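Local coordinates for cell surface protein (Putative S-layer protein) (Clostridioides difficile R20291, PDB 5NJL), which is a cell-wall surface protein of extended three-domain fold, mediates cell adhesion in vitro and probably serves as an adhesin of the S-layer, at residues F260-T265 / I272-E277. Residues are numbered along the deposited sequence; the frame is centred on the assembly and turned at random.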
loop_
_atom_site.group_PDB
_atom_site.type_symbol
_atom_site.label_atom_id
_atom_site.label_comp_id
_atom_site.label_asym_id
_atom_site.label_seq_id
_atom_site.Cartn_x
_atom_site.Cartn_y
_atom_site.Cartn_z
ATOM N N PHE A 260 -3.365 -22.740 16.159
ATOM C CA PHE A 260 -2.899 -22.187 17.433
ATOM C C PHE A 260 -1.384 -22.424 17.576
ATOM O O PHE A 260 -0.776 -23.170 16.797
ATOM C CB PHE A 260 -3.696 -22.726 18.632
ATOM C CG PHE A 260 -3.347 -24.145 19.044
ATOM C CD1 PHE A 260 -3.864 -25.241 18.350
ATOM C CD2 PHE A 260 -2.535 -24.387 20.150
ATOM C CE1 PHE A 260 -3.561 -26.550 18.733
ATOM C CE2 PHE A 260 -2.227 -25.687 20.537
ATOM C CZ PHE A 260 -2.740 -26.771 19.826
ATOM N N THR A 261 -0.778 -21.743 18.540
ATOM C CA THR A 261 0.665 -21.827 18.739
ATOM C C THR A 261 0.943 -22.271 20.161
ATOM O O THR A 261 0.186 -21.953 21.079
ATOM C CB THR A 261 1.373 -20.473 18.488
ATOM O OG1 THR A 261 0.817 -19.481 19.356
ATOM C CG2 THR A 261 1.219 -20.046 17.047
ATOM N N ILE A 262 2.029 -23.024 20.323
ATOM C CA ILE A 262 2.544 -23.369 21.641
ATOM C C ILE A 262 3.972 -22.885 21.646
ATOM O O ILE A 262 4.771 -23.313 20.810
ATOM C CB ILE A 262 2.578 -24.898 21.913
ATOM C CG1 ILE A 262 1.320 -25.582 21.383
ATOM C CG2 ILE A 262 2.779 -25.170 23.407
ATOM C CD1 ILE A 262 1.545 -27.032 21.012
ATOM N N LYS A 263 4.268 -21.963 22.543
ATOM C CA LYS A 263 5.650 -21.572 22.811
ATOM C C LYS A 263 6.073 -22.395 24.014
ATOM O O LYS A 263 5.321 -22.511 24.984
ATOM C CB LYS A 263 5.763 -20.083 23.129
ATOM C CG LYS A 263 5.408 -19.193 21.946
ATOM C CD LYS A 263 5.592 -17.699 22.243
ATOM C CE LYS A 263 5.505 -16.885 20.949
ATOM N NZ LYS A 263 5.970 -15.463 21.025
ATOM N N TYR A 264 7.268 -22.968 23.948
ATOM C CA TYR A 264 7.824 -23.682 25.092
ATOM C C TYR A 264 9.339 -23.752 25.004
ATOM O O TYR A 264 9.933 -23.525 23.935
ATOM C CB TYR A 264 7.211 -25.086 25.199
ATOM C CG TYR A 264 7.619 -26.057 24.112
ATOM C CD1 TYR A 264 6.949 -26.089 22.897
ATOM C CD2 TYR A 264 8.671 -26.964 24.305
ATOM C CE1 TYR A 264 7.304 -26.989 21.911
ATOM C CE2 TYR A 264 9.033 -27.868 23.315
ATOM C CZ TYR A 264 8.350 -27.868 22.122
ATOM O OH TYR A 264 8.673 -28.749 21.126
ATOM N N THR A 265 9.945 -24.105 26.128
ATOM C CA THR A 265 11.376 -24.354 26.201
ATOM C C THR A 265 11.586 -25.879 26.181
ATOM O O THR A 265 10.984 -26.604 27.004
ATOM C CB THR A 265 11.929 -23.702 27.453
ATOM O OG1 THR A 265 11.676 -22.300 27.364
ATOM C CG2 THR A 265 13.427 -23.914 27.593
ATOM N N ILE A 272 11.192 -22.724 21.548
ATOM C CA ILE A 272 10.473 -23.320 20.441
ATOM C C ILE A 272 9.129 -22.617 20.309
ATOM O O ILE A 272 8.501 -22.266 21.315
ATOM C CB ILE A 272 10.198 -24.818 20.685
ATOM C CG1 ILE A 272 11.487 -25.586 21.013
ATOM C CG2 ILE A 272 9.433 -25.440 19.517
ATOM C CD1 ILE A 272 12.567 -25.560 19.967
ATOM N N GLU A 273 8.686 -22.414 19.067
ATOM C CA GLU A 273 7.285 -22.109 18.830
ATOM C C GLU A 273 6.729 -23.005 17.760
ATOM O O GLU A 273 7.156 -22.981 16.596
ATOM C CB GLU A 273 7.013 -20.659 18.447
ATOM C CG GLU A 273 5.515 -20.403 18.420
ATOM C CD GLU A 273 5.143 -19.138 17.687
ATOM O OE1 GLU A 273 5.303 -19.110 16.442
ATOM O OE2 GLU A 273 4.688 -18.199 18.362
ATOM N N LEU A 274 5.728 -23.759 18.168
ATOM C CA LEU A 274 5.148 -24.776 17.346
ATOM C C LEU A 274 3.773 -24.261 16.933
ATOM O O LEU A 274 2.948 -23.945 17.782
ATOM C CB LEU A 274 5.022 -26.052 18.177
ATOM C CG LEU A 274 4.668 -27.344 17.457
ATOM C CD1 LEU A 274 5.495 -27.537 16.191
ATOM C CD2 LEU A 274 4.860 -28.505 18.431
ATOM N N THR A 275 3.555 -24.172 15.629
ATOM C CA THR A 275 2.243 -23.849 15.084
ATOM C C THR A 275 1.502 -25.163 14.804
ATOM O O THR A 275 2.025 -26.049 14.132
ATOM C CB THR A 275 2.392 -22.999 13.811
ATOM O OG1 THR A 275 3.108 -21.799 14.138
ATOM C CG2 THR A 275 1.040 -22.623 13.238
ATOM N N VAL A 276 0.307 -25.294 15.366
ATOM C CA VAL A 276 -0.539 -26.468 15.138
ATOM C C VAL A 276 -1.756 -26.053 14.288
ATOM O O VAL A 276 -2.649 -25.348 14.780
ATOM C CB VAL A 276 -1.005 -27.081 16.467
ATOM C CG1 VAL A 276 -1.811 -28.362 16.210
ATOM C CG2 VAL A 276 0.189 -27.340 17.385
ATOM N N GLU A 277 -1.778 -26.499 13.029
ATOM C CA GLU A 277 -2.809 -26.081 12.072
ATOM C C GLU A 277 -3.576 -27.245 11.445
ATOM O O GLU A 277 -3.010 -28.321 11.197
ATOM C CB GLU A 277 -2.208 -25.185 10.978
ATOM C CG GLU A 277 -1.406 -25.883 9.889
ATOM C CD GLU A 277 -0.709 -24.901 8.964
ATOM O OE1 GLU A 277 0.032 -25.364 8.070
ATOM O OE2 GLU A 277 -0.894 -23.672 9.127
#
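F260, I262 and Y264 pair with V276, L274 and I272 through two backbone hydrogen bonds each, six in all, joining the strands antiparallel. The straightest runs from L274 N to I262 O at 2.8 Å, with 177° at the hydrogen. Between these pairs, CA-H...O contacts fill in, such as T261 CA to L274 O at 3.3 Å.

Both aromatic rings sit on the same face of the sheet and lie alongside their partners on the neighbouring strand, turning a face to them. With CG between the backbone N and the carbonyl carbon (chi1 69°), the Y264 ring swings across to I272, whose CB lies over its face, 3.9 Å from the centroid, in a CH-pi contact; I272 CG2 touches Y264 CE1 at 3.6 Å. F260 repeats this on V276: F260 CE1 comes to 3.5 Å from V276 CB, and V276 CG2 sits over the F260 ring face in a CH-pi contact. I262 CD1, 3.9 Å from V276 CG2, continues the apolar row, and helix 281-291 covers its F260 end through L284 and L291.

Polar groups occupy the other face. E273 reaches over toward the K263 chain, its OE2 3.0 Å from K263 CE, yet K263 NZ stays 4.0 Å from E273 OE2, too far for a salt bridge. Each charge instead has its main partner outside the hairpin: K263 with E72, E273 with K212. T261 CG2 packs beside T275 OG1.

This is a regular two-stranded beta hairpin, forming the central strands of a mixed four-stranded sheet between 215-219 and 243-245, with a helix against its apolar face.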